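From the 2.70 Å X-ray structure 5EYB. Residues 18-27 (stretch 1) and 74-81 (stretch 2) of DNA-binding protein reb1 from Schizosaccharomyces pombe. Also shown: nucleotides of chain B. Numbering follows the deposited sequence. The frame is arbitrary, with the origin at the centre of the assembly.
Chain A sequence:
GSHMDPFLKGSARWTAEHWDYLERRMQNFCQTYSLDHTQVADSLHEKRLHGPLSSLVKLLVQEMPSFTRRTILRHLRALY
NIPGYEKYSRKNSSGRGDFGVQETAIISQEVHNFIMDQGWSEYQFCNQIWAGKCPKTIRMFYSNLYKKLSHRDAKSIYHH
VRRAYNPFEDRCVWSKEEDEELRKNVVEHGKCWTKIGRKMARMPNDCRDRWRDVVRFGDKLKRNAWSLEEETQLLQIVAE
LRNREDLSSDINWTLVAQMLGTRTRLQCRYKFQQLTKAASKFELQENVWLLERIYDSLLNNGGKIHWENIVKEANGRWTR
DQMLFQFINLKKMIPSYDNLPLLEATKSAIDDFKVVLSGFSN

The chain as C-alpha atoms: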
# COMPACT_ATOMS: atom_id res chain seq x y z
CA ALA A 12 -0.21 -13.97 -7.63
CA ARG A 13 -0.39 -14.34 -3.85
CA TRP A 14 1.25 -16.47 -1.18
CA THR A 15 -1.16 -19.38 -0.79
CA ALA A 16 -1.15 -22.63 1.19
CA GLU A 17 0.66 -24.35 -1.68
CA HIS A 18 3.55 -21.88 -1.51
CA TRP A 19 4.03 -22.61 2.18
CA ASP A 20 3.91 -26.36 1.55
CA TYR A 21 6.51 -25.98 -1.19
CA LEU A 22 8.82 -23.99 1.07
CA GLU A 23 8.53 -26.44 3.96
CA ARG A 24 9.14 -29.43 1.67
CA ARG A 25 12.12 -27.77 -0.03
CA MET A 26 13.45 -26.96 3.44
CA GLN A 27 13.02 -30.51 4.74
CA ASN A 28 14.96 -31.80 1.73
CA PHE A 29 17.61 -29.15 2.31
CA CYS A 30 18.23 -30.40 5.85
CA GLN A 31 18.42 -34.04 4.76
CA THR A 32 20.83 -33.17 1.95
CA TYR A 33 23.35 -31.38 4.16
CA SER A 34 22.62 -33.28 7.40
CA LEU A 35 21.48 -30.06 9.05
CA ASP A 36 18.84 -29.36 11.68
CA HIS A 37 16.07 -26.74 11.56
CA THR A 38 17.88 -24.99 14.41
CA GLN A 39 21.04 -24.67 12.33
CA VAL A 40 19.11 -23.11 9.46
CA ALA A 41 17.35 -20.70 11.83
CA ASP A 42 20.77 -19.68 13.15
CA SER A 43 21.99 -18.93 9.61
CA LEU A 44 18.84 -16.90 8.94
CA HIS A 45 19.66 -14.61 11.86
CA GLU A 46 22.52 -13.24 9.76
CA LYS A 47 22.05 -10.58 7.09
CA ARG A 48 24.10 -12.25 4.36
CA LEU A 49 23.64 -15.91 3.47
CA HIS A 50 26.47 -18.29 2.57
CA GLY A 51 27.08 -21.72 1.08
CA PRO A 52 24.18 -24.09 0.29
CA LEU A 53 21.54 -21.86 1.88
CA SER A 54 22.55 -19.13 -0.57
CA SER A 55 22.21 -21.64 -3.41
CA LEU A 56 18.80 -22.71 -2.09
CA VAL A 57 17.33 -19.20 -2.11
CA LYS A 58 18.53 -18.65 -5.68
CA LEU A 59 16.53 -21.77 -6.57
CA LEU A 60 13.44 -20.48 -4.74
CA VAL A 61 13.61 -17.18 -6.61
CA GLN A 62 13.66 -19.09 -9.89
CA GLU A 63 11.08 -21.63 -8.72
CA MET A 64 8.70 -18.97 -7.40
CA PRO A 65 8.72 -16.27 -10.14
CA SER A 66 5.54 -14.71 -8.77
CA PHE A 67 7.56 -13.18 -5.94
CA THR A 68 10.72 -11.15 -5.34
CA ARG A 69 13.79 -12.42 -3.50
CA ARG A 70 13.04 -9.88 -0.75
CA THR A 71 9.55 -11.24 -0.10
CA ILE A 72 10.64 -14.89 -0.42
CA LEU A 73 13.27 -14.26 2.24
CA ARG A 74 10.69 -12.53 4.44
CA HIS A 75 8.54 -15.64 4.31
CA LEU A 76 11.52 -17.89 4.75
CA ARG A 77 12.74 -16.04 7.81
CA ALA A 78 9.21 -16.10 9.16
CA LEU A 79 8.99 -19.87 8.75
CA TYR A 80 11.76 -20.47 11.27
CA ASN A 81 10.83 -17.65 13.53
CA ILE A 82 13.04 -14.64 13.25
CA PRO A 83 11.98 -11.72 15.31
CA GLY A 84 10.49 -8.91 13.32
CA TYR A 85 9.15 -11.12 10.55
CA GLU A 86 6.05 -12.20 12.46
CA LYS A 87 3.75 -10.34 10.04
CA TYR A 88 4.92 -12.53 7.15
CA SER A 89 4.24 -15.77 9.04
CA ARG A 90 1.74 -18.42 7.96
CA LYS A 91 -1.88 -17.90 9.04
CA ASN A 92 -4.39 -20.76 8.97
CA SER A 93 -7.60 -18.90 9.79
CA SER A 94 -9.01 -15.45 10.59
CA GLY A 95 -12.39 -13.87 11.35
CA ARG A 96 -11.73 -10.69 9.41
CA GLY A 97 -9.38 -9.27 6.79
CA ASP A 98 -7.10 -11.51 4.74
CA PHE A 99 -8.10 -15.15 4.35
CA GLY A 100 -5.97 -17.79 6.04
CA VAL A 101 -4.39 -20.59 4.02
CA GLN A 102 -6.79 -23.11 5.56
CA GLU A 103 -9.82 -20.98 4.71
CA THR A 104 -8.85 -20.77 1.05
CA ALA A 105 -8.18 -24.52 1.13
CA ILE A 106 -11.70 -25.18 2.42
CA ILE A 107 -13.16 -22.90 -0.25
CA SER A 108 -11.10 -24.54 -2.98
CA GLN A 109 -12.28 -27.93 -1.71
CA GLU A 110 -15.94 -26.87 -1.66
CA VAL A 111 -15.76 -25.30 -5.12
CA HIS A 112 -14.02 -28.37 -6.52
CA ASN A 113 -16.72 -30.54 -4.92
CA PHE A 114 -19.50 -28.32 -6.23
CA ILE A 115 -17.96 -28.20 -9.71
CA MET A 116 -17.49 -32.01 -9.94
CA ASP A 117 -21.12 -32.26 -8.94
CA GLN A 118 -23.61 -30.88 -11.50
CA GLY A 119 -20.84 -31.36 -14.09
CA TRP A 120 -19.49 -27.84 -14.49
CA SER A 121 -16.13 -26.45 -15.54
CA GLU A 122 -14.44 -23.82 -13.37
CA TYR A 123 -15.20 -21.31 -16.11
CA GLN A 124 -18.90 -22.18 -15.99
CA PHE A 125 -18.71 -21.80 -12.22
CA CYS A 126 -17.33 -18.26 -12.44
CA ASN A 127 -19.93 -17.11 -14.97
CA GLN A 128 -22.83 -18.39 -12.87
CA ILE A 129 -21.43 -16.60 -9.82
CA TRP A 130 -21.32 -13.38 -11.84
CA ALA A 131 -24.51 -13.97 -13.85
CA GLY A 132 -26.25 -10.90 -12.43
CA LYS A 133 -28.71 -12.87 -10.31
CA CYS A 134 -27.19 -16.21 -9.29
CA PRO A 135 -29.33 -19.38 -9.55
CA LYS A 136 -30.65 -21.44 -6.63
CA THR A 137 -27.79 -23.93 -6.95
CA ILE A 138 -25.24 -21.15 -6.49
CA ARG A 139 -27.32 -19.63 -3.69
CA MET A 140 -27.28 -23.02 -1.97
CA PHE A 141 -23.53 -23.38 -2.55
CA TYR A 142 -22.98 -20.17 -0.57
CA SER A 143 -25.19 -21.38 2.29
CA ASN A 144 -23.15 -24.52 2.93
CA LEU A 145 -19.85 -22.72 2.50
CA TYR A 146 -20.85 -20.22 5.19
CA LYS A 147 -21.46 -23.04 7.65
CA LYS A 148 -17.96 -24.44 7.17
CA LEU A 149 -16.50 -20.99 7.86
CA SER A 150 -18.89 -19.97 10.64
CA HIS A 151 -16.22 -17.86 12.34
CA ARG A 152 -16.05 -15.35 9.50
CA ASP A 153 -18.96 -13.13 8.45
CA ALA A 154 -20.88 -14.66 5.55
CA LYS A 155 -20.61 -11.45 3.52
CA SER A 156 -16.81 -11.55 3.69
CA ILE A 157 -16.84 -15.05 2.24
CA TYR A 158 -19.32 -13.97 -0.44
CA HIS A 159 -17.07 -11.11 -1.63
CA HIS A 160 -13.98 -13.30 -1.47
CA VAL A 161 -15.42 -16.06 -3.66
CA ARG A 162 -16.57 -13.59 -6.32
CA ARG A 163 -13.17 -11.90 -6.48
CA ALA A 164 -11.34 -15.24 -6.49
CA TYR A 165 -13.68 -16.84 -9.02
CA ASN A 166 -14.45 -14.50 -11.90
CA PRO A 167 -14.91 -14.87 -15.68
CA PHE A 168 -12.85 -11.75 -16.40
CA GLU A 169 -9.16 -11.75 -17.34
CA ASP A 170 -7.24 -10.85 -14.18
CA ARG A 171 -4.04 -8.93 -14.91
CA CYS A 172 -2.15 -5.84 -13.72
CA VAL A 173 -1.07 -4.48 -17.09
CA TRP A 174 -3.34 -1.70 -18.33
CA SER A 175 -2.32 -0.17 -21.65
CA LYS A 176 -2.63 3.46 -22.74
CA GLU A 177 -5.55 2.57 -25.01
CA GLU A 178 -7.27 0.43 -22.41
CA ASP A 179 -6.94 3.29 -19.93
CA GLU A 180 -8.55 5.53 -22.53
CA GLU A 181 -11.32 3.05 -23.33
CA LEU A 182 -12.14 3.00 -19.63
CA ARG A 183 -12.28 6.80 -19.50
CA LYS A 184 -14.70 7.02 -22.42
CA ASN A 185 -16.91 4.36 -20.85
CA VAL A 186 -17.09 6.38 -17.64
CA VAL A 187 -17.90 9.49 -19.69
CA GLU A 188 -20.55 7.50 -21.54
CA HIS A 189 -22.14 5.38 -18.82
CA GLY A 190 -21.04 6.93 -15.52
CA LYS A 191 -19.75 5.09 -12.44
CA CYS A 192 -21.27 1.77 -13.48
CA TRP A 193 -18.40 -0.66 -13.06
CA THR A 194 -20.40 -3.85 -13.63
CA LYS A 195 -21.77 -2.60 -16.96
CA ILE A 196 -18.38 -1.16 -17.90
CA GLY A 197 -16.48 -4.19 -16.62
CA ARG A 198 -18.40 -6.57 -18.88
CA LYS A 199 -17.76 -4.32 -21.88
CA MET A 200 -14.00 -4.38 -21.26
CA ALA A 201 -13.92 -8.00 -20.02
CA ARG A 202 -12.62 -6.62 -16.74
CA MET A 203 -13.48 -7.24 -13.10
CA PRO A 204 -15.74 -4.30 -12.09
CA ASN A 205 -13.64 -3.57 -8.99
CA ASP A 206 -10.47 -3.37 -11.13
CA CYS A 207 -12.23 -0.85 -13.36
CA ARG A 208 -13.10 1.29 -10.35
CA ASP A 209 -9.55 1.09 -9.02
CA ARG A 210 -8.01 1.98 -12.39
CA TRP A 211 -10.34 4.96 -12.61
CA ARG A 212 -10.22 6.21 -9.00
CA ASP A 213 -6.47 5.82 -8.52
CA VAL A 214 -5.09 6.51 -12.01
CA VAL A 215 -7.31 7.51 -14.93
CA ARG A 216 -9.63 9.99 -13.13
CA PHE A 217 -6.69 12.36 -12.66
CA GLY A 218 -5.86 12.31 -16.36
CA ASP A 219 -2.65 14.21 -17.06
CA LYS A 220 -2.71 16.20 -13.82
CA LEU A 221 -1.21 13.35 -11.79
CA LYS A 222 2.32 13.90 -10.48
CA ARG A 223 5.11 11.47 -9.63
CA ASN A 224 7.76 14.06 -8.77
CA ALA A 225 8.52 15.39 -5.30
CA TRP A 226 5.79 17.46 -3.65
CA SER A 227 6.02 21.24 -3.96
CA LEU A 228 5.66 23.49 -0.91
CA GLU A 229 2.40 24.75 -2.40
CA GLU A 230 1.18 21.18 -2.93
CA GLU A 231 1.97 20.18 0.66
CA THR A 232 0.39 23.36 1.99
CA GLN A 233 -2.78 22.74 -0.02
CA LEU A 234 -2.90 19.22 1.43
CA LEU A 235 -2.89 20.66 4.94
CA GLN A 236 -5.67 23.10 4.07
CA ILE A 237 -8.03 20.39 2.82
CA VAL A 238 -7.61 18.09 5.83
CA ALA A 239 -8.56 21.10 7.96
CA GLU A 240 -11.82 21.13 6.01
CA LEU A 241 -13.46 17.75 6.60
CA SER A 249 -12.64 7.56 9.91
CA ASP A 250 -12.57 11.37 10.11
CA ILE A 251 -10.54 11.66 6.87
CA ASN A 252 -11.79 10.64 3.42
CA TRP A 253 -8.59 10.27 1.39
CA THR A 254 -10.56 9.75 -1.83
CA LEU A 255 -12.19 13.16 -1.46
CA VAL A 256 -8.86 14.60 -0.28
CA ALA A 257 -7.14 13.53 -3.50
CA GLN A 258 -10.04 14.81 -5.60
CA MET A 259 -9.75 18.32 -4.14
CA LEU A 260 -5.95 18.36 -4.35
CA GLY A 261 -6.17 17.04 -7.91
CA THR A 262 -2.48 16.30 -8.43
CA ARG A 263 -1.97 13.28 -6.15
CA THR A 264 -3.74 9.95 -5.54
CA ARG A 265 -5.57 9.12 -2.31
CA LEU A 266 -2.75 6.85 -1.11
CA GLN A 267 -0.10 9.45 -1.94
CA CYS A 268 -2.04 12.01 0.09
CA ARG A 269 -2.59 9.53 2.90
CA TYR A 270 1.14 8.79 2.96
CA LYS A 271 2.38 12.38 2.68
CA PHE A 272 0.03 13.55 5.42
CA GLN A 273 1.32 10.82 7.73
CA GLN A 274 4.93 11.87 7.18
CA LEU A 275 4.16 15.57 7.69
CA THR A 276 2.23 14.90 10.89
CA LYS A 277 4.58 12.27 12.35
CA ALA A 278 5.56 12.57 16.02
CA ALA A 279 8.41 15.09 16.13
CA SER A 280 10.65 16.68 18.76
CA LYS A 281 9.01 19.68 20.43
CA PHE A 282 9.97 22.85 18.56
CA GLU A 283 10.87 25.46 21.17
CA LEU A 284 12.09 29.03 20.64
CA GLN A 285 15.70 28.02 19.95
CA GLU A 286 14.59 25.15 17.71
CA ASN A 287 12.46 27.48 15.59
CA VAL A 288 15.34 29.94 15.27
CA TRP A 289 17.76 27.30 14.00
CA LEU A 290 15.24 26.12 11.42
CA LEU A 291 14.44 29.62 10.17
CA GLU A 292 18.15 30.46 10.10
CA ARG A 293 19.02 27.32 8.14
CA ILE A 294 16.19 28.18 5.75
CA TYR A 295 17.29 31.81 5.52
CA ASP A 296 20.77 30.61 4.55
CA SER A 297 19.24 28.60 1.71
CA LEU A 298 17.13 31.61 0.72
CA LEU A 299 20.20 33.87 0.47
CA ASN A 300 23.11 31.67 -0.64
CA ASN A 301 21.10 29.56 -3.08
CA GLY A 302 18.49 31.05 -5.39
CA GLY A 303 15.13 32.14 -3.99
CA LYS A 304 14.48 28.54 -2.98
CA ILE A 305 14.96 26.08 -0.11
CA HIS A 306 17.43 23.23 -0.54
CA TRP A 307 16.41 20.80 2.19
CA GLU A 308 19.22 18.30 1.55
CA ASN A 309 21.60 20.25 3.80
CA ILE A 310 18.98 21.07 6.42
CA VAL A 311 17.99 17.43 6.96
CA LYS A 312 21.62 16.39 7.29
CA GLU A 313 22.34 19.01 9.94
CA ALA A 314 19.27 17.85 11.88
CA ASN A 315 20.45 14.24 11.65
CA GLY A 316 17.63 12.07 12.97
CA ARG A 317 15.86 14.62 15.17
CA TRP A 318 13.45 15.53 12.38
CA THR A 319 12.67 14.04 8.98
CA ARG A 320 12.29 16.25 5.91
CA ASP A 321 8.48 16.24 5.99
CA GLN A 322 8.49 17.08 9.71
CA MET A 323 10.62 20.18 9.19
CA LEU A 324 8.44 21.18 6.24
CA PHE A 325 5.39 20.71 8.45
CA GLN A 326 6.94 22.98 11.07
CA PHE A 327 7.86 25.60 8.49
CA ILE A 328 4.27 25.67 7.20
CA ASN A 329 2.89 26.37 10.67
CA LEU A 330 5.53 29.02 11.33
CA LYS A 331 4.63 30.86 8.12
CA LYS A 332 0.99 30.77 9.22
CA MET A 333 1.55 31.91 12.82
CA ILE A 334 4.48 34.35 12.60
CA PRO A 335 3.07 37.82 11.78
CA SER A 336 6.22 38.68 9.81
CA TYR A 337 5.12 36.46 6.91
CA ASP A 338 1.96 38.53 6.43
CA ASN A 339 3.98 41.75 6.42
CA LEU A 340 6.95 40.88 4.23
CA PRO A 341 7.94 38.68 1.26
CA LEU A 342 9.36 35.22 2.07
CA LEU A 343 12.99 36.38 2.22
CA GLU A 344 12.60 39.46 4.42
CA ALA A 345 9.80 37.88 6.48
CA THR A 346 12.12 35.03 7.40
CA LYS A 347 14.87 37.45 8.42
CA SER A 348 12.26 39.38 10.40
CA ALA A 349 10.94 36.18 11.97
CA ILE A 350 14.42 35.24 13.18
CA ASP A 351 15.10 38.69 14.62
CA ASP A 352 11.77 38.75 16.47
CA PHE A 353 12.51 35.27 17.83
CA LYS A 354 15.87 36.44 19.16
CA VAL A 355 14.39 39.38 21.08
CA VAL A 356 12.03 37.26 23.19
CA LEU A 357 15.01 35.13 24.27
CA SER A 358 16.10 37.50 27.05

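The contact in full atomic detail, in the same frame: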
# COMPACT_ATOMS: atom_id res chain seq x y z
N HIS A 18 2.24 -22.51 -1.58
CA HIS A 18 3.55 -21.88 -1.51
C HIS A 18 4.25 -22.17 -0.19
O HIS A 18 5.47 -22.30 -0.14
CB HIS A 18 3.41 -20.37 -1.72
CG HIS A 18 2.99 -20.00 -3.11
ND1 HIS A 18 2.22 -18.90 -3.38
CD2 HIS A 18 3.23 -20.60 -4.30
CE1 HIS A 18 2.00 -18.82 -4.68
NE2 HIS A 18 2.61 -19.84 -5.26
N TRP A 19 3.47 -22.26 0.89
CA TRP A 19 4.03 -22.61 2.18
C TRP A 19 4.45 -24.08 2.20
O TRP A 19 5.50 -24.42 2.73
CB TRP A 19 3.03 -22.34 3.31
CG TRP A 19 2.91 -20.90 3.69
CD1 TRP A 19 1.84 -20.08 3.49
CD2 TRP A 19 3.91 -20.11 4.34
NE1 TRP A 19 2.11 -18.83 3.98
CE2 TRP A 19 3.37 -18.82 4.51
CE3 TRP A 19 5.20 -20.36 4.81
CZ2 TRP A 19 4.08 -17.78 5.11
CZ3 TRP A 19 5.91 -19.33 5.41
CH2 TRP A 19 5.35 -18.06 5.56
N ASP A 20 3.62 -24.93 1.61
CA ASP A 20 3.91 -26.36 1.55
C ASP A 20 5.15 -26.63 0.72
O ASP A 20 5.93 -27.52 1.03
CB ASP A 20 2.71 -27.13 0.99
CG ASP A 20 1.56 -27.21 1.98
OD1 ASP A 20 1.82 -27.14 3.20
OD2 ASP A 20 0.40 -27.36 1.53
N TYR A 21 5.32 -25.85 -0.35
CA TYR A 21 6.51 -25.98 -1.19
C TYR A 21 7.77 -25.60 -0.42
O TYR A 21 8.78 -26.29 -0.48
CB TYR A 21 6.37 -25.13 -2.45
CG TYR A 21 7.62 -25.12 -3.30
CD1 TYR A 21 7.95 -26.22 -4.08
CD2 TYR A 21 8.47 -24.03 -3.32
CE1 TYR A 21 9.10 -26.23 -4.86
CE2 TYR A 21 9.62 -24.02 -4.10
CZ TYR A 21 9.92 -25.13 -4.86
OH TYR A 21 11.06 -25.13 -5.64
N LEU A 22 7.69 -24.48 0.30
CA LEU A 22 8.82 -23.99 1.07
C LEU A 22 9.24 -25.00 2.13
O LEU A 22 10.42 -25.32 2.25
CB LEU A 22 8.47 -22.65 1.73
CG LEU A 22 9.66 -21.86 2.28
CD1 LEU A 22 10.59 -21.48 1.14
CD2 LEU A 22 9.18 -20.63 3.03
N GLU A 23 8.27 -25.48 2.89
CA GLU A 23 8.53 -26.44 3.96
C GLU A 23 9.14 -27.73 3.42
O GLU A 23 10.07 -28.27 4.02
CB GLU A 23 7.23 -26.75 4.72
N ARG A 24 8.63 -28.21 2.29
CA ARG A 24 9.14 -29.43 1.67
C ARG A 24 10.57 -29.22 1.17
O ARG A 24 11.44 -30.07 1.37
CB ARG A 24 8.24 -29.87 0.51
CG ARG A 24 8.74 -31.11 -0.22
CD ARG A 24 8.13 -31.25 -1.61
NE ARG A 24 8.73 -32.35 -2.36
CZ ARG A 24 8.48 -32.60 -3.65
NH1 ARG A 24 7.65 -31.84 -4.33
NH2 ARG A 24 9.08 -33.63 -4.25
N ARG A 25 10.80 -28.09 0.51
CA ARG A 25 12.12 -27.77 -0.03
C ARG A 25 13.12 -27.57 1.10
O ARG A 25 14.32 -27.78 0.93
CB ARG A 25 12.04 -26.51 -0.89
CG ARG A 25 13.14 -26.40 -1.93
CD ARG A 25 13.19 -27.65 -2.80
NE ARG A 25 11.88 -27.96 -3.37
CZ ARG A 25 11.59 -29.11 -3.97
NH1 ARG A 25 12.50 -30.06 -4.07
NH2 ARG A 25 10.37 -29.30 -4.47
N MET A 26 12.61 -27.19 2.27
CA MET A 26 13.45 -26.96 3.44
C MET A 26 13.77 -28.27 4.15
O MET A 26 14.86 -28.43 4.70
CB MET A 26 12.76 -26.00 4.40
CG MET A 26 13.68 -24.95 4.97
SD MET A 26 14.48 -23.99 3.67
CE MET A 26 13.05 -23.48 2.73
N GLN A 27 12.81 -29.19 4.16
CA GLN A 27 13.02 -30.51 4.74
C GLN A 27 14.07 -31.27 3.94
O GLN A 27 14.92 -31.96 4.50
CB GLN A 27 11.72 -31.30 4.80
N ARG A 74 11.55 -12.94 3.33
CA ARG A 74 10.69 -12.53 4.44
C ARG A 74 9.83 -13.69 4.92
O ARG A 74 9.70 -13.92 6.12
CB ARG A 74 9.80 -11.36 4.03
CG ARG A 74 10.49 -10.01 4.03
CD ARG A 74 9.53 -8.92 3.58
NE ARG A 74 10.17 -7.61 3.49
CZ ARG A 74 9.53 -6.49 3.15
NH1 ARG A 74 8.24 -6.53 2.87
NH2 ARG A 74 10.18 -5.34 3.09
N HIS A 75 9.25 -14.42 3.99
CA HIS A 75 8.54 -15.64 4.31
C HIS A 75 9.43 -16.73 4.83
O HIS A 75 9.02 -17.49 5.67
CB HIS A 75 7.74 -16.14 3.12
CG HIS A 75 6.58 -15.27 2.78
ND1 HIS A 75 5.31 -15.75 2.63
CD2 HIS A 75 6.50 -13.94 2.60
CE1 HIS A 75 4.49 -14.76 2.36
NE2 HIS A 75 5.19 -13.65 2.33
N LEU A 76 10.61 -16.88 4.28
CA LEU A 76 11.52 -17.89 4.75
C LEU A 76 11.98 -17.66 6.18
O LEU A 76 12.02 -18.56 6.97
CB LEU A 76 12.73 -17.97 3.83
CG LEU A 76 13.82 -18.92 4.25
CD1 LEU A 76 13.25 -20.30 4.38
CD2 LEU A 76 14.92 -18.91 3.22
N ARG A 77 12.32 -16.42 6.48
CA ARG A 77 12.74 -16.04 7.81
C ARG A 77 11.63 -16.11 8.81
O ARG A 77 11.87 -16.25 9.97
CB ARG A 77 13.41 -14.68 7.82
CG ARG A 77 14.75 -14.69 7.13
CD ARG A 77 15.56 -13.45 7.40
NE ARG A 77 16.95 -13.68 7.09
CZ ARG A 77 17.55 -13.16 6.05
NH1 ARG A 77 16.89 -12.37 5.25
NH2 ARG A 77 18.81 -13.41 5.82
N ALA A 78 10.41 -15.88 8.37
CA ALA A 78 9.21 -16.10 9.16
C ALA A 78 8.91 -17.55 9.47
O ALA A 78 8.31 -17.84 10.48
CB ALA A 78 8.02 -15.45 8.50
N LEU A 79 9.27 -18.46 8.58
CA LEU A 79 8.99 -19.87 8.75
C LEU A 79 9.68 -20.55 9.93
O LEU A 79 9.07 -21.25 10.71
CB LEU A 79 9.43 -20.58 7.49
CG LEU A 79 8.71 -21.82 7.01
CD1 LEU A 79 9.76 -22.84 6.70
CD2 LEU A 79 7.74 -22.33 8.03
N TYR A 80 10.98 -20.29 10.06
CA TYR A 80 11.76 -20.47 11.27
C TYR A 80 11.35 -19.18 11.79
O TYR A 80 10.98 -18.41 10.96
CB TYR A 80 13.22 -20.39 10.93
CG TYR A 80 13.62 -21.51 10.07
CD1 TYR A 80 14.25 -22.60 10.60
CD2 TYR A 80 13.30 -21.53 8.76
CE1 TYR A 80 14.59 -23.66 9.82
CE2 TYR A 80 13.64 -22.59 7.97
CZ TYR A 80 14.28 -23.65 8.52
OH TYR A 80 14.63 -24.71 7.77
N ASN A 81 11.36 -18.92 13.08
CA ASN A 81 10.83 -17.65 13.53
C ASN A 81 11.94 -16.70 13.81
O ASN A 81 12.73 -16.93 14.70
CB ASN A 81 9.91 -17.88 14.70
CG ASN A 81 9.01 -19.06 14.47
OD1 ASN A 81 7.82 -18.93 14.24
ND2 ASN A 81 9.60 -20.24 14.48
P DA B 17 3.78 -10.35 1.06
OP1 DA B 17 3.47 -11.74 0.65
OP2 DA B 17 4.90 -10.07 1.97
O5' DA B 17 3.99 -9.49 -0.27
C5' DA B 17 3.03 -9.55 -1.30
C4' DA B 17 3.48 -8.74 -2.49
O4' DA B 17 3.38 -7.33 -2.18
C3' DA B 17 4.92 -8.99 -2.94
O3' DA B 17 4.95 -9.12 -4.35
C2' DA B 17 5.67 -7.75 -2.46
C1' DA B 17 4.59 -6.68 -2.50
N9 DA B 17 4.78 -5.60 -1.54
C8 DA B 17 5.11 -5.71 -0.22
N7 DA B 17 5.20 -4.56 0.41
C5 DA B 17 4.90 -3.63 -0.57
C6 DA B 17 4.82 -2.22 -0.56
N6 DA B 17 5.05 -1.48 0.53
N1 DA B 17 4.49 -1.60 -1.71
C2 DA B 17 4.26 -2.34 -2.80
N3 DA B 17 4.31 -3.66 -2.94
C4 DA B 17 4.63 -4.25 -1.78

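Helices that lie far apart in sequence commonly hold each other without any hydrogen bond between them, and the pairing of residues 18-27 with residues 74-81 in reb1 is a compact example. Stretch 1 is helical throughout, its turns closed by bonds such as Met-26 N to Leu-22 O (2.9 Å). Stretch 2 is helical from Arg-74 to Leu-79, and Tyr-80 is the first residue to leave helical geometry. The two axes cross at -66° and come no nearer than 11.1 Å, a spacing that leaves room for bulky side chains between the backbones. No hydrogen bond links the stretches; the 382 Å² they bury between them is made mostly by apolar and aromatic side chains.

Three residues cover the most surface: Trp-19, Met-26 and Leu-79. Trp-19 leaves its helix sideways, but its long indole (chi1 m) carries the six-membered ring to the other stretch. There it meets His-75, with CZ2 of Trp-19 3.4 Å from ND1 of His-75. The ring planes are inclined by only 26°, yet the centroids are 5.1 Å apart and the rings are slid past one another, so they barely overlap. The imidazole thus packs against the indole while its other nitrogen remains free for DNA: His-75 NE2 donates a hydrogen bond to OP1 of DA17 (3.1 Å), as befits a DNA-binding protein. One histidine side chain therefore joins the helix packing to a backbone phosphate.

Leu-79, one helical turn beyond His-75, points toward stretch 1 and touches two of its residues. Its CG lies 4.1 Å from CZ3 of Trp-19, at the edge of the indole, and 4.2 Å from CD2 of Leu-22. Leu-22 occupies the middle of the contact, where Leu-22 CA is 7.6 Å from Leu-76 CA. Its CD2 approaches the backbone of the second helix, 4.0 Å from Leu-76 CA, and also lies 4.3 Å from Leu-76 CD1.

Met-26, one turn after Leu-22, extends the apolar row. Its terminal CE sits 3.6 Å from Leu-76 CD1, a close van der Waals fit between methyl groups. The same side chain reaches Tyr-80, whose CB is directed sideways but whose ring extends back to the first helix. Met-26 CG is 3.8 Å from Tyr-80 CE2 and a tight 3.0 Å from Tyr-80 OH, at the edge of the ring. The general lesson is that residues spaced three or four apart, here Trp-19, Leu-22 and Met-26, can align on one helical face and engage a second helix by shape and hydrophobicity.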